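Local coordinates for protein abietadiene synthase, chloroplastic (Abies grandis, PDB 3S9V) that belongs to the terpene synthases, a family of largely alpha-helical enzymes, and carries the family's metal-binding domain, at residues L641-A649 with L661-L671; M674-K685 with T750-G761. All coordinates share one frame; numbering follows the deposited sequence.

Contact 1: L641-A649 with L661-L671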
loop_
_atom_site.group_PDB
_atom_site.type_symbol
_atom_site.label_atom_id
_atom_site.label_comp_id
_atom_site.label_asym_id
_atom_site.label_seq_id
_atom_site.Cartn_x
_atom_site.Cartn_y
_atom_site.Cartn_z
ATOM N N LEU A 641 -22.255 5.151 -15.629
ATOM C CA LEU A 641 -20.799 5.050 -15.588
ATOM C C LEU A 641 -20.266 4.493 -16.909
ATOM O O LEU A 641 -19.213 4.917 -17.394
ATOM C CB LEU A 641 -20.354 4.161 -14.427
ATOM C CG LEU A 641 -20.830 4.652 -13.055
ATOM C CD1 LEU A 641 -20.314 3.720 -11.976
ATOM C CD2 LEU A 641 -20.347 6.080 -12.820
ATOM N N GLY A 642 -21.001 3.552 -17.498
ATOM C CA GLY A 642 -20.567 2.975 -18.756
ATOM C C GLY A 642 -20.379 4.029 -19.844
ATOM O O GLY A 642 -19.387 4.005 -20.569
ATOM N N THR A 643 -21.339 4.945 -19.951
ATOM C CA THR A 643 -21.329 6.022 -20.950
ATOM C C THR A 643 -20.087 6.907 -20.828
ATOM O O THR A 643 -19.419 7.207 -21.828
ATOM C CB THR A 643 -22.611 6.886 -20.809
ATOM O OG1 THR A 643 -23.737 6.097 -21.195
ATOM C CG2 THR A 643 -22.544 8.153 -21.679
ATOM N N VAL A 644 -19.780 7.304 -19.596
ATOM C CA VAL A 644 -18.623 8.133 -19.318
ATOM C C VAL A 644 -17.350 7.431 -19.808
ATOM O O VAL A 644 -16.502 8.033 -20.467
ATOM C CB VAL A 644 -18.515 8.395 -17.811
ATOM C CG1 VAL A 644 -17.327 9.311 -17.525
ATOM C CG2 VAL A 644 -19.823 8.998 -17.303
ATOM N N VAL A 645 -17.232 6.148 -19.494
ATOM C CA VAL A 645 -16.074 5.370 -19.909
ATOM C C VAL A 645 -15.950 5.210 -21.423
ATOM O O VAL A 645 -14.897 5.477 -21.998
ATOM C CB VAL A 645 -16.101 3.960 -19.278
ATOM C CG1 VAL A 645 -15.032 3.078 -19.912
ATOM C CG2 VAL A 645 -15.868 4.067 -17.778
ATOM N N LEU A 646 -17.026 4.777 -22.066
ATOM C CA LEU A 646 -16.995 4.549 -23.499
ATOM C C LEU A 646 -16.661 5.786 -24.334
ATOM O O LEU A 646 -16.029 5.680 -25.387
ATOM C CB LEU A 646 -18.315 3.924 -23.940
ATOM C CG LEU A 646 -18.522 2.525 -23.332
ATOM C CD1 LEU A 646 -19.885 1.971 -23.727
ATOM C CD2 LEU A 646 -17.418 1.589 -23.802
ATOM N N ILE A 647 -17.066 6.960 -23.873
ATOM C CA ILE A 647 -16.742 8.160 -24.622
ATOM C C ILE A 647 -15.323 8.637 -24.281
ATOM O O ILE A 647 -14.576 9.044 -25.167
ATOM C CB ILE A 647 -17.794 9.254 -24.377
ATOM C CG1 ILE A 647 -19.162 8.725 -24.836
ATOM C CG2 ILE A 647 -17.421 10.522 -25.134
ATOM C CD1 ILE A 647 -20.273 9.729 -24.814
ATOM N N SER A 648 -14.938 8.550 -23.008
ATOM C CA SER A 648 -13.591 8.949 -22.592
ATOM C C SER A 648 -12.502 8.060 -23.228
ATOM O O SER A 648 -11.400 8.531 -23.518
ATOM C CB SER A 648 -13.460 8.866 -21.069
ATOM O OG SER A 648 -14.326 9.774 -20.418
ATOM N N ALA A 649 -12.819 6.779 -23.433
ATOM C CA ALA A 649 -11.889 5.806 -24.010
ATOM C C ALA A 649 -11.402 6.153 -25.420
ATOM O O ALA A 649 -10.507 5.496 -25.950
ATOM C CB ALA A 649 -12.532 4.419 -24.018
ATOM N N LEU A 661 -11.923 -2.408 -27.676
ATOM C CA LEU A 661 -13.269 -1.953 -27.345
ATOM C C LEU A 661 -14.138 -3.112 -26.848
ATOM O O LEU A 661 -14.790 -2.998 -25.813
ATOM C CB LEU A 661 -13.924 -1.295 -28.564
ATOM C CG LEU A 661 -15.389 -0.852 -28.444
ATOM C CD1 LEU A 661 -15.562 0.139 -27.292
ATOM C CD2 LEU A 661 -15.824 -0.224 -29.756
ATOM N N SER A 662 -14.126 -4.224 -27.578
ATOM C CA SER A 662 -14.922 -5.389 -27.202
ATOM C C SER A 662 -14.626 -5.868 -25.780
ATOM O O SER A 662 -15.412 -6.607 -25.195
ATOM C CB SER A 662 -14.681 -6.542 -28.182
ATOM O OG SER A 662 -13.378 -7.076 -28.024
ATOM N N LYS A 663 -13.491 -5.450 -25.228
ATOM C CA LYS A 663 -13.117 -5.844 -23.874
ATOM C C LYS A 663 -13.636 -4.883 -22.802
ATOM O O LYS A 663 -13.517 -5.158 -21.607
ATOM C CB LYS A 663 -11.597 -5.968 -23.766
ATOM C CG LYS A 663 -11.025 -7.124 -24.570
ATOM C CD LYS A 663 -9.510 -7.204 -24.445
ATOM C CE LYS A 663 -8.961 -8.472 -25.090
ATOM N NZ LYS A 663 -9.272 -8.542 -26.544
ATOM N N ILE A 664 -14.226 -3.768 -23.220
ATOM C CA ILE A 664 -14.742 -2.799 -22.255
ATOM C C ILE A 664 -16.097 -2.224 -22.652
ATOM O O ILE A 664 -16.575 -1.271 -22.028
ATOM C CB ILE A 664 -13.767 -1.617 -22.078
ATOM C CG1 ILE A 664 -13.625 -0.863 -23.407
ATOM C CG2 ILE A 664 -12.421 -2.126 -21.585
ATOM C CD1 ILE A 664 -12.924 0.479 -23.291
ATOM N N ASP A 665 -16.712 -2.792 -23.687
ATOM C CA ASP A 665 -18.003 -2.293 -24.148
ATOM C C ASP A 665 -19.151 -2.773 -23.268
ATOM O O ASP A 665 -18.939 -3.461 -22.272
ATOM C CB ASP A 665 -18.259 -2.677 -25.617
ATOM C CG ASP A 665 -18.403 -4.182 -25.825
ATOM O OD1 ASP A 665 -18.898 -4.875 -24.910
ATOM O OD2 ASP A 665 -18.039 -4.668 -26.921
ATOM N N ARG A 666 -20.371 -2.415 -23.647
ATOM C CA ARG A 666 -21.538 -2.780 -22.865
ATOM C C ARG A 666 -21.791 -4.281 -22.751
ATOM O O ARG A 666 -22.505 -4.725 -21.848
ATOM C CB ARG A 666 -22.760 -2.058 -23.418
ATOM C CG ARG A 666 -22.622 -0.528 -23.357
ATOM C CD ARG A 666 -23.963 0.123 -23.554
ATOM N NE ARG A 666 -23.957 1.582 -23.593
ATOM C CZ ARG A 666 -23.830 2.385 -22.539
ATOM N NH1 ARG A 666 -23.864 3.706 -22.712
ATOM N NH2 ARG A 666 -23.659 1.881 -21.322
ATOM N N GLU A 667 -21.193 -5.060 -23.647
ATOM C CA GLU A 667 -21.340 -6.513 -23.630
ATOM C C GLU A 667 -20.300 -7.206 -22.750
ATOM O O GLU A 667 -20.411 -8.400 -22.493
ATOM C CB GLU A 667 -21.245 -7.075 -25.054
ATOM C CG GLU A 667 -22.570 -7.108 -25.816
ATOM C CD GLU A 667 -23.279 -5.761 -25.852
ATOM O OE1 GLU A 667 -22.676 -4.787 -26.358
ATOM O OE2 GLU A 667 -24.438 -5.682 -25.377
ATOM N N SER A 668 -19.290 -6.470 -22.287
ATOM C CA SER A 668 -18.257 -7.075 -21.444
ATOM C C SER A 668 -18.655 -7.177 -19.969
ATOM O O SER A 668 -19.340 -6.307 -19.428
ATOM C CB SER A 668 -16.941 -6.296 -21.554
ATOM O OG SER A 668 -17.015 -5.044 -20.887
ATOM N N ARG A 669 -18.211 -8.246 -19.324
ATOM C CA ARG A 669 -18.495 -8.468 -17.911
ATOM C C ARG A 669 -17.834 -7.361 -17.095
ATOM O O ARG A 669 -18.377 -6.908 -16.092
ATOM C CB ARG A 669 -17.943 -9.831 -17.482
ATOM C CG ARG A 669 -18.089 -10.158 -16.008
ATOM C CD ARG A 669 -19.554 -10.323 -15.602
ATOM N NE ARG A 669 -19.686 -10.772 -14.216
ATOM C CZ ARG A 669 -20.837 -10.809 -13.545
ATOM N NH1 ARG A 669 -21.962 -10.423 -14.127
ATOM N NH2 ARG A 669 -20.863 -11.215 -12.284
ATOM N N PHE A 670 -16.664 -6.923 -17.550
ATOM C CA PHE A 670 -15.885 -5.883 -16.878
ATOM C C PHE A 670 -16.688 -4.594 -16.693
ATOM O O PHE A 670 -16.882 -4.131 -15.567
ATOM C CB PHE A 670 -14.605 -5.624 -17.685
ATOM C CG PHE A 670 -13.553 -4.836 -16.950
ATOM C CD1 PHE A 670 -13.511 -4.815 -15.564
ATOM C CD2 PHE A 670 -12.578 -4.134 -17.659
ATOM C CE1 PHE A 670 -12.516 -4.108 -14.888
ATOM C CE2 PHE A 670 -11.582 -3.427 -16.995
ATOM C CZ PHE A 670 -11.550 -3.414 -15.603
ATOM N N LEU A 671 -17.173 -4.027 -17.794
ATOM C CA LEU A 671 -17.954 -2.797 -17.728
ATOM C C LEU A 671 -19.279 -3.009 -16.983
ATOM O O LEU A 671 -19.751 -2.119 -16.283
ATOM C CB LEU A 671 -18.247 -2.279 -19.137
ATOM C CG LEU A 671 -18.666 -0.806 -19.227
ATOM C CD1 LEU A 671 -17.412 0.069 -19.178
ATOM C CD2 LEU A 671 -19.428 -0.549 -20.521
HETATM O O HOH W 1 -23.917 3.465 -18.807
#

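Contact 2: M674-K685 with T750-G761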
loop_
_atom_site.group_PDB
_atom_site.type_symbol
_atom_site.label_atom_id
_atom_site.label_comp_id
_atom_site.label_asym_id
_atom_site.label_seq_id
_atom_site.Cartn_x
_atom_site.Cartn_y
_atom_site.Cartn_z
ATOM N N MET A 674 -18.767 -2.843 -13.239
ATOM C CA MET A 674 -18.493 -1.472 -12.833
ATOM C C MET A 674 -19.829 -0.790 -12.626
ATOM O O MET A 674 -20.071 -0.166 -11.592
ATOM C CB MET A 674 -17.697 -0.738 -13.926
ATOM C CG MET A 674 -17.569 0.768 -13.707
ATOM S SD MET A 674 -17.088 1.674 -15.212
ATOM C CE MET A 674 -18.616 1.547 -16.105
ATOM N N GLY A 675 -20.694 -0.916 -13.625
ATOM C CA GLY A 675 -22.015 -0.319 -13.540
ATOM C C GLY A 675 -22.813 -0.890 -12.383
ATOM O O GLY A 675 -23.488 -0.151 -11.662
ATOM N N LEU A 676 -22.738 -2.205 -12.198
ATOM C CA LEU A 676 -23.470 -2.851 -11.112
ATOM C C LEU A 676 -23.030 -2.325 -9.755
ATOM O O LEU A 676 -23.865 -1.896 -8.962
ATOM C CB LEU A 676 -23.298 -4.378 -11.160
ATOM C CG LEU A 676 -23.972 -5.191 -10.043
ATOM C CD1 LEU A 676 -25.465 -4.919 -10.060
ATOM C CD2 LEU A 676 -23.700 -6.701 -10.232
ATOM N N THR A 677 -21.730 -2.345 -9.479
ATOM C CA THR A 677 -21.256 -1.859 -8.184
ATOM C C THR A 677 -21.591 -0.384 -7.948
ATOM O O THR A 677 -21.912 0.011 -6.823
ATOM C CB THR A 677 -19.726 -2.050 -8.000
ATOM O OG1 THR A 677 -19.014 -1.286 -8.981
ATOM C CG2 THR A 677 -19.356 -3.525 -8.113
ATOM N N GLY A 678 -21.516 0.425 -9.001
ATOM C CA GLY A 678 -21.815 1.838 -8.852
ATOM C C GLY A 678 -23.272 2.019 -8.478
ATOM O O GLY A 678 -23.611 2.771 -7.559
ATOM N N ARG A 679 -24.144 1.318 -9.188
ATOM C CA ARG A 679 -25.569 1.398 -8.920
ATOM C C ARG A 679 -25.925 1.007 -7.489
ATOM O O ARG A 679 -26.681 1.704 -6.819
ATOM C CB ARG A 679 -26.342 0.471 -9.848
ATOM C CG ARG A 679 -27.845 0.490 -9.592
ATOM C CD ARG A 679 -28.444 1.632 -10.367
ATOM N NE ARG A 679 -28.905 2.725 -9.538
ATOM C CZ ARG A 679 -29.213 3.932 -10.005
ATOM N NH1 ARG A 679 -29.636 4.871 -9.171
ATOM N NH2 ARG A 679 -29.084 4.210 -11.299
ATOM N N LEU A 680 -25.399 -0.123 -7.037
ATOM C CA LEU A 680 -25.705 -0.613 -5.696
ATOM C C LEU A 680 -25.204 0.268 -4.552
ATOM O O LEU A 680 -25.924 0.470 -3.570
ATOM C CB LEU A 680 -25.170 -2.039 -5.514
ATOM C CG LEU A 680 -25.721 -3.105 -6.472
ATOM C CD1 LEU A 680 -25.203 -4.480 -6.074
ATOM C CD2 LEU A 680 -27.235 -3.094 -6.428
ATOM N N VAL A 681 -23.983 0.785 -4.655
ATOM C CA VAL A 681 -23.479 1.622 -3.576
ATOM C C VAL A 681 -24.333 2.878 -3.510
ATOM O O VAL A 681 -24.708 3.324 -2.430
ATOM C CB VAL A 681 -21.990 2.005 -3.774
ATOM C CG1 VAL A 681 -21.832 3.024 -4.897
ATOM C CG2 VAL A 681 -21.432 2.552 -2.464
ATOM N N ASN A 682 -24.660 3.416 -4.681
ATOM C CA ASN A 682 -25.483 4.613 -4.801
ATOM C C ASN A 682 -26.865 4.391 -4.178
ATOM O O ASN A 682 -27.369 5.244 -3.444
ATOM C CB ASN A 682 -25.620 4.981 -6.286
ATOM C CG ASN A 682 -26.452 6.237 -6.519
ATOM O OD1 ASN A 682 -27.650 6.259 -6.251
ATOM N ND2 ASN A 682 -25.813 7.290 -7.030
ATOM N N ASP A 683 -27.458 3.230 -4.459
ATOM C CA ASP A 683 -28.793 2.883 -3.965
ATOM C C ASP A 683 -28.882 2.585 -2.469
ATOM O O ASP A 683 -29.822 3.020 -1.808
ATOM C CB ASP A 683 -29.349 1.689 -4.758
ATOM C CG ASP A 683 -30.067 2.111 -6.036
ATOM O OD1 ASP A 683 -29.707 3.151 -6.630
ATOM O OD2 ASP A 683 -30.988 1.388 -6.459
ATOM N N THR A 684 -27.925 1.838 -1.933
ATOM C CA THR A 684 -27.949 1.519 -0.511
ATOM C C THR A 684 -27.879 2.802 0.316
ATOM O O THR A 684 -28.331 2.846 1.460
ATOM C CB THR A 684 -26.768 0.621 -0.115
ATOM O OG1 THR A 684 -25.539 1.261 -0.485
ATOM C CG2 THR A 684 -26.870 -0.729 -0.804
ATOM N N LYS A 685 -27.315 3.845 -0.280
ATOM C CA LYS A 685 -27.165 5.131 0.381
ATOM C C LYS A 685 -28.391 6.017 0.159
ATOM O O LYS A 685 -29.239 6.154 1.038
ATOM C CB LYS A 685 -25.917 5.835 -0.161
ATOM C CG LYS A 685 -25.431 7.029 0.653
ATOM C CD LYS A 685 -24.651 6.585 1.886
ATOM C CE LYS A 685 -23.962 7.767 2.562
ATOM N NZ LYS A 685 -23.090 7.343 3.697
ATOM N N THR A 750 -13.403 4.324 -12.048
ATOM C CA THR A 750 -14.724 4.922 -12.081
ATOM C C THR A 750 -15.582 4.223 -11.017
ATOM O O THR A 750 -16.345 4.879 -10.317
ATOM C CB THR A 750 -15.364 4.813 -13.492
ATOM O OG1 THR A 750 -14.671 5.683 -14.402
ATOM C CG2 THR A 750 -16.818 5.222 -13.452
ATOM N N ALA A 751 -15.444 2.904 -10.872
ATOM C CA ALA A 751 -16.206 2.183 -9.845
ATOM C C ALA A 751 -15.761 2.665 -8.455
ATOM O O ALA A 751 -16.585 2.880 -7.569
ATOM C CB ALA A 751 -15.994 0.656 -9.971
ATOM N N ARG A 752 -14.455 2.852 -8.276
ATOM C CA ARG A 752 -13.921 3.307 -6.996
ATOM C C ARG A 752 -14.452 4.677 -6.601
ATOM O O ARG A 752 -14.823 4.895 -5.448
ATOM C CB ARG A 752 -12.398 3.358 -7.040
ATOM C CG ARG A 752 -11.757 2.027 -7.366
ATOM C CD ARG A 752 -10.262 2.173 -7.558
ATOM N NE ARG A 752 -9.526 1.929 -6.331
ATOM C CZ ARG A 752 -8.200 1.936 -6.251
ATOM N NH1 ARG A 752 -7.473 2.189 -7.329
ATOM N NH2 ARG A 752 -7.604 1.656 -5.101
ATOM N N ILE A 753 -14.476 5.599 -7.556
ATOM C CA ILE A 753 -14.975 6.938 -7.290
ATOM C C ILE A 753 -16.364 6.853 -6.664
ATOM O O ILE A 753 -16.674 7.612 -5.752
ATOM C CB ILE A 753 -15.018 7.792 -8.587
ATOM C CG1 ILE A 753 -13.654 8.432 -8.822
ATOM C CG2 ILE A 753 -16.064 8.891 -8.476
ATOM C CD1 ILE A 753 -13.223 9.375 -7.696
ATOM N N MET A 754 -17.190 5.923 -7.140
ATOM C CA MET A 754 -18.534 5.763 -6.591
ATOM C C MET A 754 -18.484 5.174 -5.176
ATOM O O MET A 754 -19.246 5.571 -4.297
ATOM C CB MET A 754 -19.382 4.877 -7.507
ATOM C CG MET A 754 -19.728 5.511 -8.859
ATOM S SD MET A 754 -20.804 6.973 -8.755
ATOM C CE MET A 754 -22.387 6.185 -8.406
ATOM N N GLN A 755 -17.590 4.219 -4.958
ATOM C CA GLN A 755 -17.455 3.632 -3.640
ATOM C C GLN A 755 -17.068 4.742 -2.652
ATOM O O GLN A 755 -17.491 4.731 -1.501
ATOM C CB GLN A 755 -16.378 2.547 -3.648
ATOM C CG GLN A 755 -16.778 1.264 -4.357
ATOM C CD GLN A 755 -18.030 0.659 -3.773
ATOM O OE1 GLN A 755 -18.179 0.585 -2.560
ATOM N NE2 GLN A 755 -18.934 0.216 -4.633
ATOM N N LEU A 756 -16.273 5.708 -3.113
ATOM C CA LEU A 756 -15.840 6.811 -2.259
ATOM C C LEU A 756 -16.949 7.842 -2.012
ATOM O O LEU A 756 -17.209 8.226 -0.871
ATOM C CB LEU A 756 -14.619 7.513 -2.864
ATOM C CG LEU A 756 -14.077 8.707 -2.060
ATOM C CD1 LEU A 756 -13.545 8.233 -0.711
ATOM C CD2 LEU A 756 -12.974 9.396 -2.839
ATOM N N PHE A 757 -17.614 8.283 -3.072
ATOM C CA PHE A 757 -18.663 9.273 -2.905
ATOM C C PHE A 757 -19.846 8.771 -2.098
ATOM O O PHE A 757 -20.462 9.540 -1.372
ATOM C CB PHE A 757 -19.166 9.774 -4.265
ATOM C CG PHE A 757 -18.250 10.761 -4.933
ATOM C CD1 PHE A 757 -18.623 11.367 -6.128
ATOM C CD2 PHE A 757 -17.022 11.092 -4.373
ATOM C CE1 PHE A 757 -17.786 12.287 -6.757
ATOM C CE2 PHE A 757 -16.182 12.008 -4.989
ATOM C CZ PHE A 757 -16.567 12.607 -6.186
ATOM N N TYR A 758 -20.163 7.488 -2.221
ATOM C CA TYR A 758 -21.305 6.923 -1.512
ATOM C C TYR A 758 -20.912 5.913 -0.448
ATOM O O TYR A 758 -21.683 5.011 -0.127
ATOM C CB TYR A 758 -22.258 6.267 -2.517
ATOM C CG TYR A 758 -22.789 7.226 -3.555
ATOM C CD1 TYR A 758 -23.836 8.104 -3.262
ATOM C CD2 TYR A 758 -22.216 7.288 -4.823
ATOM C CE1 TYR A 758 -24.298 9.025 -4.216
ATOM C CE2 TYR A 758 -22.662 8.197 -5.775
ATOM C CZ TYR A 758 -23.701 9.062 -5.470
ATOM O OH TYR A 758 -24.122 9.958 -6.427
ATOM N N MET A 759 -19.718 6.071 0.106
ATOM C CA MET A 759 -19.239 5.153 1.128
ATOM C C MET A 759 -20.067 5.199 2.408
ATOM O O MET A 759 -20.731 6.195 2.711
ATOM C CB MET A 759 -17.765 5.435 1.455
ATOM C CG MET A 759 -17.483 6.784 2.099
ATOM S SD MET A 759 -15.705 7.032 2.357
ATOM C CE MET A 759 -15.406 5.904 3.726
ATOM N N GLN A 760 -20.025 4.097 3.146
ATOM C CA GLN A 760 -20.741 3.972 4.407
ATOM C C GLN A 760 -20.138 4.967 5.398
ATOM O O GLN A 760 -18.992 4.812 5.829
ATOM C CB GLN A 760 -20.595 2.544 4.943
ATOM C CG GLN A 760 -21.430 2.251 6.172
ATOM C CD GLN A 760 -22.913 2.366 5.895
ATOM O OE1 GLN A 760 -23.466 1.611 5.093
ATOM N NE2 GLN A 760 -23.565 3.316 6.553
ATOM N N GLY A 761 -20.905 5.994 5.748
ATOM C CA GLY A 761 -20.411 6.991 6.680
ATOM C C GLY A 761 -20.393 6.492 8.110
ATOM O O GLY A 761 -19.612 5.607 8.461
HETATM O O HOH W 2 -18.908 1.151 -7.307
#

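Contact 1: L641-A649 with L661-L671
Leu661 opens the contact by setting its CD1 against CD2 of Leu646, 4.2 Å away, at the flank of helix 641-648. Three residues on, Ile664 offers two surfaces: its CD1 lies 4.0 Å from CB of Ala649, while its carbonyl oxygen and CA of Asp665 take up CD2 of the same Leu646. Asp665 then begins a type I turn that is tied within itself. Its OD1 accepts from the N-H of Glu667 in an Asx turn, and its carbonyl oxygen accepts from both N and OG of Ser668.

This turn launches Arg666, whose chain runs extended from CG to NE and reaches across to the start of the helix. There NH1 donates to Thr643 OG1 at 2.8 Å (150° at the hydrogen), with the oxygen lying in the guanidinium plane. NH2 gives a hydrogen to a water at 3.0 Å, and that water also accepts from Thr643 N. Over one face of the guanidinium sits CD1 of Leu646, while the bare CA of Gly642 lets NH2 come close. Ser668 N-caps the next helix, its OG accepting from Leu671 N at 3.3 Å.

Leu671 completes the walk. With CG anti to the backbone N (chi1 -162°), its CD1 packs on Val645 CG1 at 3.9 Å and its CD2 on Gly642 CA and Leu646 CD1. Thr643 OG1 is further bonded to Gln609, and Arg666 NH1 to Val605 O, both on helix 599-621. The arginine's charge is thus met by a hydroxyl, a water and a carbonyl, so it is probably stabilised here by dipoles while CD1 of Leu646 covers one face.

Contact 2: M674-K685 with T750-G761
A single water is gripped from both helices where Thr677 faces Ala751. It accepts from Gln755 NE2 at 2.8 Å, donates to the carbonyl oxygen of Ala751 at 2.9 Å, and shares a bond with Thr677 OG1 at 3.0 Å. Next to it, CB of Ala751 touches both Thr677 OG1 and Met674 CG, while the bent Gln755 lays NE2 against CB of Val681. Val681 itself straddles the following turn, CG1 on the backbone and CB of Met754, CG2 on CB of Tyr758 at 3.8 Å.

The helical segments 674-685 and 750-757 run almost parallel, 8° apart, their axes approaching to 8.8 Å, as neighbours in the helical bundle of the terpene synthase fold. Asn682 and Asp683, with Thr686 a turn later, match the start of the NSE/DTE sequence motif, which serves metal binding in relatives. CG of Asn682 stands anti to its own N (chi1 -179°), which runs the side chain alongside the Tyr758 ring. ND2 thereby lies over the ring face, 3.2 Å from CZ, with amide and ring planes 49° apart; CA of Asn682 adds a CH-pi contact on that same face. Asp683, turned away, is gripped side-on by Arg679 and bonded to Tyr631 and Ala699. Poorly ordered Lys685, still within its helix, bends at chi2, and NZ donates to Met759 O, just past the end of helix 741-757, at 2.8 Å.

Overall arrangement
Read from the N terminus, these contacts exemplify local and long-range closure in series. Contact 1 closes first, joining helix 641-648 to the loop and first helical turn that follow after only 11 residues. Contact 2 opens beyond it on the same helix, 669-693, and spans 64 mostly helical residues before helix 741-757 returns alongside. Neither nests within nor crosses the other. Their centres lie about 17 Å apart, yet they touch: Leu641 packs on Thr750 and Met754, and CE of Met674 on the backbone of Leu641 and Gly642. Helices 641-648, 669-693 and 741-757 are thereby tied together, with helix 712-736 also flanking contact 2.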